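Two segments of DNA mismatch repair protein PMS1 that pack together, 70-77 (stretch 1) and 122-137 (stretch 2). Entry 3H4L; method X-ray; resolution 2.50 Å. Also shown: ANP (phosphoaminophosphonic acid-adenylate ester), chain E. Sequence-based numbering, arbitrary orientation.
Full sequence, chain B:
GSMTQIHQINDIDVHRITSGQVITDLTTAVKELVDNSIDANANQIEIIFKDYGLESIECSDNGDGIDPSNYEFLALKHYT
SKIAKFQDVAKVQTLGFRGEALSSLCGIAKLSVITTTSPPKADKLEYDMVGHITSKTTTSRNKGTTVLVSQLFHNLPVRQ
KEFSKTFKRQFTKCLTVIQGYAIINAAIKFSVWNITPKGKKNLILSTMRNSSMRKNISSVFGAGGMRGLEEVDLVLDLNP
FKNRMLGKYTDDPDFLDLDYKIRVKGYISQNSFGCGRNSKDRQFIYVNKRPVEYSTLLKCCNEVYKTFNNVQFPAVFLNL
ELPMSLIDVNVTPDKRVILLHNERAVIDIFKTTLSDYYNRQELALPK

Stretch 1, residues 70-77: NYEFLALK
Stretch 2, residues 122-137: ADKLEYDMVGHITSKT

A short irregular segment (70-77) packs on one side of a two-stranded hairpin (122-137) through two tyrosines, one from each stretch, that combine apolar packing with a hydrogen bond from each hydroxyl, burying 494 Å² in all. In the hairpin, strand 122-127 pairs with the returning chain: Lys-124 N to Thr-137 O and Thr-137 N to Lys-124 O are both 2.9 Å, and Glu-126 N to Ser-135 O is 3.1 Å. A type I turn spans Asp-128 to Gly-131, closed by the bond from Asp-128 N to His-132 O at 2.8 Å; Asp-128 (chi1 p) places OD1 2.9 Å from Val-130 N and 3.0 Å from His-132 N, accepting both hydrogen bonds. Across the contact, CA-CA separations are 7.9 Å for Tyr-71 and Leu-125, 6.8 Å for Glu-72 and Ile-133, and 4.6 Å for Leu-76 and Gly-131, so of these three pairs the backbones are nearest at Gly-131, the last residue of the turn. Tyr-71 (phi/psi -38/-57, chi1 m) starts sideways, but its ring reaches the strands: its OH donates to Asp-123 OD2 at 2.6 Å, Leu-125 CD1 sits over one face 3.7 Å from the ring centroid, and Lys-136 CE lies at the edge, 4.1 Å from Tyr-71 CE1. Ile-133 (m, t) brings CD1 to 4.0 Å from Tyr-71 CB. Tyr-127 (chi1 m, chi2 93°) points toward the segment and donates from OH to Tyr-71 O at 3.1 Å, while Ala-75 CB covers one ring face, 4.3 Å from Tyr-127 CD2. Gly-131 (95/-9) lets Ala-75 O come within 3.7 Å of Gly-131 CA; a CB there would clash with that oxygen. Leu-76 (m, t) sets CD2 3.7 Å from Val-130 O. One water bridges the stretches, accepting from Ala-75 N at 2.8 Å and donating to Gly-131 O at 2.5 Å.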

ATOM      1  N   ASN B  70      -2.959 -19.245 -29.632  1.00 42.31           N
ATOM      2  CA  ASN B  70      -3.242 -19.926 -28.371  1.00 43.57           C
ATOM      3  C   ASN B  70      -4.477 -19.393 -27.653  1.00 43.18           C
ATOM      4  O   ASN B  70      -5.016 -20.058 -26.773  1.00 43.63           O
ATOM      5  CB  ASN B  70      -2.025 -19.845 -27.432  1.00 45.01           C
ATOM      6  CG  ASN B  70      -0.911 -20.817 -27.821  1.00 47.32           C
ATOM      7  OD1 ASN B  70       0.125 -20.899 -27.161  1.00 50.01           O
ATOM      8  ND2 ASN B  70      -1.128 -21.562 -28.895  1.00 50.49           N
ATOM      9  N   TYR B  71      -4.920 -18.194 -28.023  1.00 42.15           N
ATOM     10  CA  TYR B  71      -6.098 -17.574 -27.412  1.00 41.22           C
ATOM     11  C   TYR B  71      -7.204 -18.573 -27.117  1.00 42.58           C
ATOM     12  O   TYR B  71      -7.657 -18.715 -25.986  1.00 44.18           O
ATOM     13  CB  TYR B  71      -6.695 -16.508 -28.338  1.00 38.59           C
ATOM     14  CG  TYR B  71      -5.934 -15.205 -28.463  1.00 38.38           C
ATOM     15  CD1 TYR B  71      -6.366 -14.214 -29.351  1.00 37.04           C
ATOM     16  CD2 TYR B  71      -4.782 -14.958 -27.713  1.00 36.44           C
ATOM     17  CE1 TYR B  71      -5.669 -13.015 -29.491  1.00 35.11           C
ATOM     18  CE2 TYR B  71      -4.078 -13.760 -27.848  1.00 34.30           C
ATOM     19  CZ  TYR B  71      -4.529 -12.797 -28.743  1.00 35.04           C
ATOM     20  OH  TYR B  71      -3.830 -11.625 -28.914  1.00 37.40           O
ATOM     21  N   GLU B  72      -7.634 -19.263 -28.160  1.00 43.86           N
ATOM     22  CA  GLU B  72      -8.730 -20.213 -28.077  1.00 45.53           C
ATOM     23  C   GLU B  72      -8.541 -21.422 -27.177  1.00 45.17           C
ATOM     24  O   GLU B  72      -9.522 -21.979 -26.684  1.00 45.17           O
ATOM     25  CB  GLU B  72      -9.069 -20.698 -29.485  1.00 49.43           C
ATOM     26  CG  GLU B  72     -10.545 -20.956 -29.725  1.00 53.62           C
ATOM     27  CD  GLU B  72     -10.844 -21.197 -31.196  1.00 55.75           C
ATOM     28  OE1 GLU B  72     -10.629 -22.335 -31.675  1.00 53.99           O
ATOM     29  OE2 GLU B  72     -11.273 -20.232 -31.871  1.00 56.67           O
ATOM     30  N   PHE B  73      -7.295 -21.833 -26.966  1.00 44.69           N
ATOM     31  CA  PHE B  73      -7.021 -23.007 -26.147  1.00 43.32           C
ATOM     32  C   PHE B  73      -6.206 -22.709 -24.893  1.00 40.93           C
ATOM     33  O   PHE B  73      -5.725 -23.619 -24.225  1.00 39.83           O
ATOM     34  CB  PHE B  73      -6.289 -24.052 -26.987  1.00 44.35           C
ATOM     35  CG  PHE B  73      -6.857 -24.217 -28.361  1.00 46.95           C
ATOM     36  CD1 PHE B  73      -6.462 -23.371 -29.396  1.00 49.19           C
ATOM     37  CD2 PHE B  73      -7.812 -25.193 -28.620  1.00 47.04           C
ATOM     38  CE1 PHE B  73      -7.018 -23.496 -30.679  1.00 49.06           C
ATOM     39  CE2 PHE B  73      -8.374 -25.327 -29.894  1.00 47.44           C
ATOM     40  CZ  PHE B  73      -7.976 -24.476 -30.924  1.00 48.08           C
ATOM     41  N   LEU B  74      -6.068 -21.437 -24.561  1.00 39.15           N
ATOM     42  CA  LEU B  74      -5.282 -21.070 -23.402  1.00 37.72           C
ATOM     43  C   LEU B  74      -5.831 -21.563 -22.062  1.00 35.11           C
ATOM     44  O   LEU B  74      -5.089 -22.116 -21.260  1.00 34.73           O
ATOM     45  CB  LEU B  74      -5.104 -19.554 -23.362  1.00 37.98           C
ATOM     46  CG  LEU B  74      -3.936 -19.111 -22.485  1.00 40.15           C
ATOM     47  CD1 LEU B  74      -2.663 -19.715 -23.044  1.00 39.89           C
ATOM     48  CD2 LEU B  74      -3.840 -17.592 -22.453  1.00 40.02           C
ATOM     49  N   ALA B  75      -7.124 -21.382 -21.821  1.00 32.78           N
ATOM     50  CA  ALA B  75      -7.713 -21.793 -20.547  1.00 32.36           C
ATOM     51  C   ALA B  75      -8.659 -23.002 -20.564  1.00 31.59           C
ATOM     52  O   ALA B  75      -9.408 -23.213 -19.614  1.00 32.44           O
ATOM     53  CB  ALA B  75      -8.419 -20.601 -19.906  1.00 29.25           C
ATOM     54  N   LEU B  76      -8.632 -23.794 -21.625  1.00 29.84           N
ATOM     55  CA  LEU B  76      -9.491 -24.966 -21.689  1.00 30.74           C
ATOM     56  C   LEU B  76      -8.878 -26.097 -20.878  1.00 32.62           C
ATOM     57  O   LEU B  76      -7.652 -26.185 -20.753  1.00 32.09           O
ATOM     58  CB  LEU B  76      -9.647 -25.445 -23.135  1.00 29.68           C
ATOM     59  CG  LEU B  76     -10.387 -24.565 -24.149  1.00 30.03           C
ATOM     60  CD1 LEU B  76     -10.293 -25.204 -25.521  1.00 28.14           C
ATOM     61  CD2 LEU B  76     -11.840 -24.396 -23.742  1.00 27.89           C
ATOM     62  N   LYS B  77      -9.731 -26.959 -20.322  1.00 33.37           N
ATOM     63  CA  LYS B  77      -9.251 -28.122 -19.587  1.00 34.06           C
ATOM     64  C   LYS B  77      -9.018 -29.242 -20.599  1.00 35.15           C
ATOM     65  O   LYS B  77      -9.799 -29.417 -21.534  1.00 36.22           O
ATOM     66  CB  LYS B  77     -10.264 -28.571 -18.535  1.00 33.45           C
ATOM     67  CG  LYS B  77      -9.933 -28.058 -17.140  1.00 34.56           C
ATOM     68  CD  LYS B  77     -10.870 -28.583 -16.072  1.00 34.34           C
ATOM     69  CE  LYS B  77     -10.405 -28.094 -14.720  1.00 34.13           C
ATOM     70  NZ  LYS B  77     -11.424 -28.283 -13.673  1.00 33.90           N
ATOM     71  N   ALA B 122      -3.040  -5.028 -29.903  1.00 41.79           N
ATOM     72  CA  ALA B 122      -3.301  -5.963 -28.825  1.00 43.46           C
ATOM     73  C   ALA B 122      -4.742  -6.426 -28.792  1.00 43.22           C
ATOM     74  O   ALA B 122      -5.601  -5.887 -29.495  1.00 43.06           O
ATOM     75  CB  ALA B 122      -2.929  -5.328 -27.485  1.00 42.88           C
ATOM     76  N   ASP B 123      -4.991  -7.434 -27.964  1.00 42.25           N
ATOM     77  CA  ASP B 123      -6.325  -7.987 -27.808  1.00 41.51           C
ATOM     78  C   ASP B 123      -6.720  -8.076 -26.339  1.00 40.40           C
ATOM     79  O   ASP B 123      -5.869  -8.177 -25.451  1.00 40.90           O
ATOM     80  CB  ASP B 123      -6.390  -9.385 -28.432  1.00 42.24           C
ATOM     81  CG  ASP B 123      -6.156  -9.367 -29.924  1.00 42.44           C
ATOM     82  OD1 ASP B 123      -7.035  -8.858 -30.667  1.00 42.88           O
ATOM     83  OD2 ASP B 123      -5.087  -9.859 -30.345  1.00 41.39           O
ATOM     84  N   LYS B 124      -8.023  -8.020 -26.095  1.00 39.27           N
ATOM     85  CA  LYS B 124      -8.563  -8.135 -24.756  1.00 36.99           C
ATOM     86  C   LYS B 124      -9.461  -9.337 -24.849  1.00 36.70           C
ATOM     87  O   LYS B 124     -10.360  -9.381 -25.685  1.00 37.82           O
ATOM     88  CB  LYS B 124      -9.372  -6.903 -24.385  1.00 38.63           C
ATOM     89  CG  LYS B 124     -10.034  -6.995 -23.026  1.00 40.50           C
ATOM     90  CD  LYS B 124     -10.192  -5.617 -22.428  1.00 44.00           C
ATOM     91  CE  LYS B 124     -11.404  -5.564 -21.538  1.00 45.76           C
ATOM     92  NZ  LYS B 124     -12.591  -5.928 -22.358  1.00 47.47           N
ATOM     93  N   LEU B 125      -9.202 -10.325 -24.004  1.00 36.36           N
ATOM     94  CA  LEU B 125      -9.977 -11.555 -24.011  1.00 36.99           C
ATOM     95  C   LEU B 125     -10.755 -11.774 -22.719  1.00 36.08           C
ATOM     96  O   LEU B 125     -10.241 -11.543 -21.627  1.00 36.17           O
ATOM     97  CB  LEU B 125      -9.039 -12.736 -24.248  1.00 35.56           C
ATOM     98  CG  LEU B 125      -8.184 -12.642 -25.513  1.00 35.33           C
ATOM     99  CD1 LEU B 125      -6.969 -13.539 -25.376  1.00 33.48           C
ATOM    100  CD2 LEU B 125      -9.016 -13.030 -26.723  1.00 35.21           C
ATOM    101  N   GLU B 126     -12.001 -12.198 -22.856  1.00 35.96           N
ATOM    102  CA  GLU B 126     -12.847 -12.493 -21.707  1.00 36.42           C
ATOM    103  C   GLU B 126     -13.134 -13.988 -21.807  1.00 36.60           C
ATOM    104  O   GLU B 126     -13.674 -14.449 -22.817  1.00 38.18           O
ATOM    105  CB  GLU B 126     -14.167 -11.728 -21.789  1.00 37.16           C
ATOM    106  CG  GLU B 126     -14.033 -10.219 -21.803  1.00 41.53           C
ATOM    107  CD  GLU B 126     -13.743  -9.630 -20.431  1.00 46.05           C
ATOM    108  OE1 GLU B 126     -13.511  -8.402 -20.346  1.00 45.79           O
ATOM    109  OE2 GLU B 126     -13.750 -10.390 -19.437  1.00 48.06           O
ATOM    110  N   TYR B 127     -12.758 -14.753 -20.789  1.00 34.01           N
ATOM    111  CA  TYR B 127     -13.026 -16.188 -20.808  1.00 31.82           C
ATOM    112  C   TYR B 127     -14.119 -16.522 -19.813  1.00 32.97           C
ATOM    113  O   TYR B 127     -14.121 -16.003 -18.693  1.00 33.63           O
ATOM    114  CB  TYR B 127     -11.795 -16.991 -20.412  1.00 30.00           C
ATOM    115  CG  TYR B 127     -10.617 -16.847 -21.326  1.00 27.34           C
ATOM    116  CD1 TYR B 127      -9.635 -15.892 -21.084  1.00 25.11           C
ATOM    117  CD2 TYR B 127     -10.450 -17.712 -22.398  1.00 24.97           C
ATOM    118  CE1 TYR B 127      -8.506 -15.814 -21.884  1.00 25.22           C
ATOM    119  CE2 TYR B 127      -9.336 -17.644 -23.199  1.00 26.43           C
ATOM    120  CZ  TYR B 127      -8.364 -16.699 -22.942  1.00 26.85           C
ATOM    121  OH  TYR B 127      -7.249 -16.658 -23.751  1.00 29.34           O
ATOM    122  N   ASP B 128     -15.042 -17.397 -20.200  1.00 33.26           N
ATOM    123  CA  ASP B 128     -16.085 -17.770 -19.276  1.00 33.12           C
ATOM    124  C   ASP B 128     -15.548 -18.836 -18.319  1.00 33.81           C
ATOM    125  O   ASP B 128     -14.371 -19.207 -18.364  1.00 32.34           O
ATOM    126  CB  ASP B 128     -17.328 -18.271 -20.013  1.00 34.61           C
ATOM    127  CG  ASP B 128     -17.065 -19.508 -20.838  1.00 37.18           C
ATOM    128  OD1 ASP B 128     -16.057 -20.196 -20.576  1.00 37.69           O
ATOM    129  OD2 ASP B 128     -17.881 -19.800 -21.740  1.00 37.41           O
ATOM    130  N   MET B 129     -16.428 -19.314 -17.455  1.00 34.04           N
ATOM    131  CA  MET B 129     -16.103 -20.298 -16.446  1.00 36.95           C
ATOM    132  C   MET B 129     -15.460 -21.575 -16.978  1.00 37.67           C
ATOM    133  O   MET B 129     -14.740 -22.279 -16.257  1.00 35.97           O
ATOM    134  CB  MET B 129     -17.384 -20.655 -15.693  1.00 37.76           C
ATOM    135  CG  MET B 129     -17.177 -21.627 -14.580  1.00 40.35           C
ATOM    136  SD  MET B 129     -18.701 -21.956 -13.710  1.00 45.08           S
ATOM    137  CE  MET B 129     -18.263 -23.517 -12.936  1.00 40.00           C
ATOM    138  N   VAL B 130     -15.714 -21.857 -18.250  1.00 38.04           N
ATOM    139  CA  VAL B 130     -15.236 -23.080 -18.877  1.00 35.00           C
ATOM    140  C   VAL B 130     -14.092 -22.915 -19.902  1.00 35.25           C
ATOM    141  O   VAL B 130     -13.726 -23.863 -20.603  1.00 36.04           O
ATOM    142  CB  VAL B 130     -16.492 -23.824 -19.466  1.00 34.00           C
ATOM    143  CG1 VAL B 130     -16.445 -23.879 -20.978  1.00 29.48           C
ATOM    144  CG2 VAL B 130     -16.642 -25.198 -18.806  1.00 29.98           C
ATOM    145  N   GLY B 131     -13.520 -21.716 -19.978  1.00 35.34           N
ATOM    146  CA  GLY B 131     -12.399 -21.486 -20.885  1.00 36.95           C
ATOM    147  C   GLY B 131     -12.697 -20.915 -22.262  1.00 36.77           C
ATOM    148  O   GLY B 131     -11.780 -20.566 -23.001  1.00 36.75           O
ATOM    149  N   HIS B 132     -13.976 -20.831 -22.606  1.00 36.95           N
ATOM    150  CA  HIS B 132     -14.399 -20.305 -23.891  1.00 38.01           C
ATOM    151  C   HIS B 132     -14.346 -18.784 -23.899  1.00 36.94           C
ATOM    152  O   HIS B 132     -14.645 -18.135 -22.899  1.00 36.93           O
ATOM    153  CB  HIS B 132     -15.819 -20.783 -24.198  1.00 42.43           C
ATOM    154  CG  HIS B 132     -16.458 -20.081 -25.355  1.00 47.33           C
ATOM    155  ND1 HIS B 132     -15.910 -20.078 -26.620  1.00 50.27           N
ATOM    156  CD2 HIS B 132     -17.614 -19.381 -25.445  1.00 49.15           C
ATOM    157  CE1 HIS B 132     -16.703 -19.413 -27.441  1.00 50.29           C
ATOM    158  NE2 HIS B 132     -17.744 -18.980 -26.751  1.00 50.47           N
ATOM    159  N   ILE B 133     -13.967 -18.226 -25.039  1.00 36.04           N
ATOM    160  CA  ILE B 133     -13.850 -16.787 -25.198  1.00 37.01           C
ATOM    161  C   ILE B 133     -15.194 -16.134 -25.467  1.00 39.36           C
ATOM    162  O   ILE B 133     -15.694 -16.200 -26.587  1.00 41.32           O
ATOM    163  CB  ILE B 133     -12.911 -16.460 -26.362  1.00 34.52           C
ATOM    164  CG1 ILE B 133     -11.521 -17.014 -26.055  1.00 35.68           C
ATOM    165  CG2 ILE B 133     -12.873 -14.967 -26.600  1.00 32.75           C
ATOM    166  CD1 ILE B 133     -10.490 -16.716 -27.102  1.00 35.23           C
ATOM    167  N   THR B 134     -15.775 -15.498 -24.453  1.00 39.75           N
ATOM    168  CA  THR B 134     -17.067 -14.840 -24.621  1.00 41.58           C
ATOM    169  C   THR B 134     -16.969 -13.537 -25.409  1.00 42.79           C
ATOM    170  O   THR B 134     -17.977 -13.040 -25.917  1.00 43.01           O
ATOM    171  CB  THR B 134     -17.740 -14.535 -23.269  1.00 42.20           C
ATOM    172  OG1 THR B 134     -16.770 -14.003 -22.363  1.00 45.94           O
ATOM    173  CG2 THR B 134     -18.363 -15.790 -22.683  1.00 42.76           C
ATOM    174  N   SER B 135     -15.763 -12.981 -25.515  1.00 42.45           N
ATOM    175  CA  SER B 135     -15.575 -11.744 -26.264  1.00 42.31           C
ATOM    176  C   SER B 135     -14.113 -11.361 -26.450  1.00 44.54           C
ATOM    177  O   SER B 135     -13.322 -11.351 -25.496  1.00 44.34           O
ATOM    178  CB  SER B 135     -16.295 -10.586 -25.585  1.00 40.86           C
ATOM    179  OG  SER B 135     -15.447  -9.949 -24.652  1.00 39.96           O
ATOM    180  N   LYS B 136     -13.781 -11.024 -27.694  1.00 45.58           N
ATOM    181  CA  LYS B 136     -12.438 -10.621 -28.099  1.00 45.86           C
ATOM    182  C   LYS B 136     -12.545  -9.171 -28.577  1.00 45.30           C
ATOM    183  O   LYS B 136     -13.241  -8.887 -29.551  1.00 45.46           O
ATOM    184  CB  LYS B 136     -11.980 -11.540 -29.226  1.00 46.58           C
ATOM    185  CG  LYS B 136     -10.621 -11.261 -29.818  1.00 50.05           C
ATOM    186  CD  LYS B 136     -10.368 -12.307 -30.893  1.00 54.14           C
ATOM    187  CE  LYS B 136      -9.070 -12.085 -31.643  1.00 57.25           C
ATOM    188  NZ  LYS B 136      -8.857 -13.170 -32.656  1.00 59.42           N
ATOM    189  N   THR B 137     -11.858  -8.265 -27.884  1.00 44.45           N
ATOM    190  CA  THR B 137     -11.897  -6.831 -28.195  1.00 42.63           C
ATOM    191  C   THR B 137     -10.546  -6.265 -28.641  1.00 42.44           C
ATOM    192  O   THR B 137      -9.514  -6.546 -28.026  1.00 42.11           O
ATOM    193  CB  THR B 137     -12.357  -6.031 -26.954  1.00 42.38           C
ATOM    194  OG1 THR B 137     -13.634  -6.513 -26.516  1.00 43.90           O
ATOM    195  CG2 THR B 137     -12.459  -4.550 -27.270  1.00 43.06           C
TER
HETATM  196  PG  ANP E 397       2.618 -24.095 -14.776  1.00 36.50           P
HETATM  197  O1G ANP E 397       1.799 -22.980 -14.272  1.00 36.31           O
HETATM  198  O2G ANP E 397       4.025 -23.775 -14.827  1.00 33.22           O
HETATM  199  O3G ANP E 397       2.425 -25.403 -14.057  1.00 35.75           O
HETATM  200  PB  ANP E 397       1.718 -23.210 -17.344  1.00 32.76           P
HETATM  201  O1B ANP E 397       1.841 -23.772 -18.719  1.00 35.12           O
HETATM  202  O2B ANP E 397       2.371 -21.935 -17.110  1.00 32.15           O
HETATM  203  N3B ANP E 397       2.142 -24.349 -16.300  1.00 33.35           N
HETATM  204  PA  ANP E 397      -0.749 -21.809 -16.689  1.00 31.29           P
HETATM  205  O1A ANP E 397      -0.086 -21.133 -15.593  1.00 29.78           O
HETATM  206  O2A ANP E 397      -2.198 -22.155 -16.593  1.00 28.90           O
HETATM  207  O3A ANP E 397       0.154 -23.059 -17.105  1.00 30.59           O
HETATM  208  O5' ANP E 397      -0.816 -20.860 -17.968  1.00 30.90           O
HETATM  209  C5' ANP E 397      -0.494 -21.458 -19.166  1.00 28.89           C
HETATM  210  C4' ANP E 397      -0.405 -20.854 -20.513  1.00 29.58           C
HETATM  211  O4' ANP E 397      -0.951 -19.523 -20.516  1.00 29.10           O
HETATM  212  C3' ANP E 397       1.082 -20.754 -20.580  1.00 29.97           C
HETATM  213  O3' ANP E 397       1.640 -22.005 -20.999  1.00 27.21           O
HETATM  214  C2' ANP E 397       1.283 -19.563 -21.470  1.00 30.57           C
HETATM  215  O2' ANP E 397       1.337 -20.043 -22.800  1.00 33.56           O
HETATM  216  C1' ANP E 397       0.041 -18.690 -21.097  1.00 28.11           C
HETATM  217  N9  ANP E 397       0.223 -17.575 -20.121  1.00 27.86           N
HETATM  218  C8  ANP E 397      -0.274 -17.380 -18.841  1.00 28.36           C
HETATM  219  N7  ANP E 397       0.073 -16.282 -18.239  1.00 30.25           N
HETATM  220  C5  ANP E 397       0.877 -15.670 -19.181  1.00 28.66           C
HETATM  221  C6  ANP E 397       1.619 -14.428 -19.227  1.00 27.34           C
HETATM  222  N6  ANP E 397       1.613 -13.579 -18.206  1.00 27.18           N
HETATM  223  N1  ANP E 397       2.361 -14.083 -20.358  1.00 29.51           N
HETATM  224  C2  ANP E 397       2.395 -14.931 -21.442  1.00 28.41           C
HETATM  225  N3  ANP E 397       1.732 -16.121 -21.503  1.00 28.98           N
HETATM  226  C4  ANP E 397       1.002 -16.446 -20.349  1.00 29.53           C
HETATM  227  O   HOH W   1      -9.332 -20.958 -23.463  1.00 41.26           O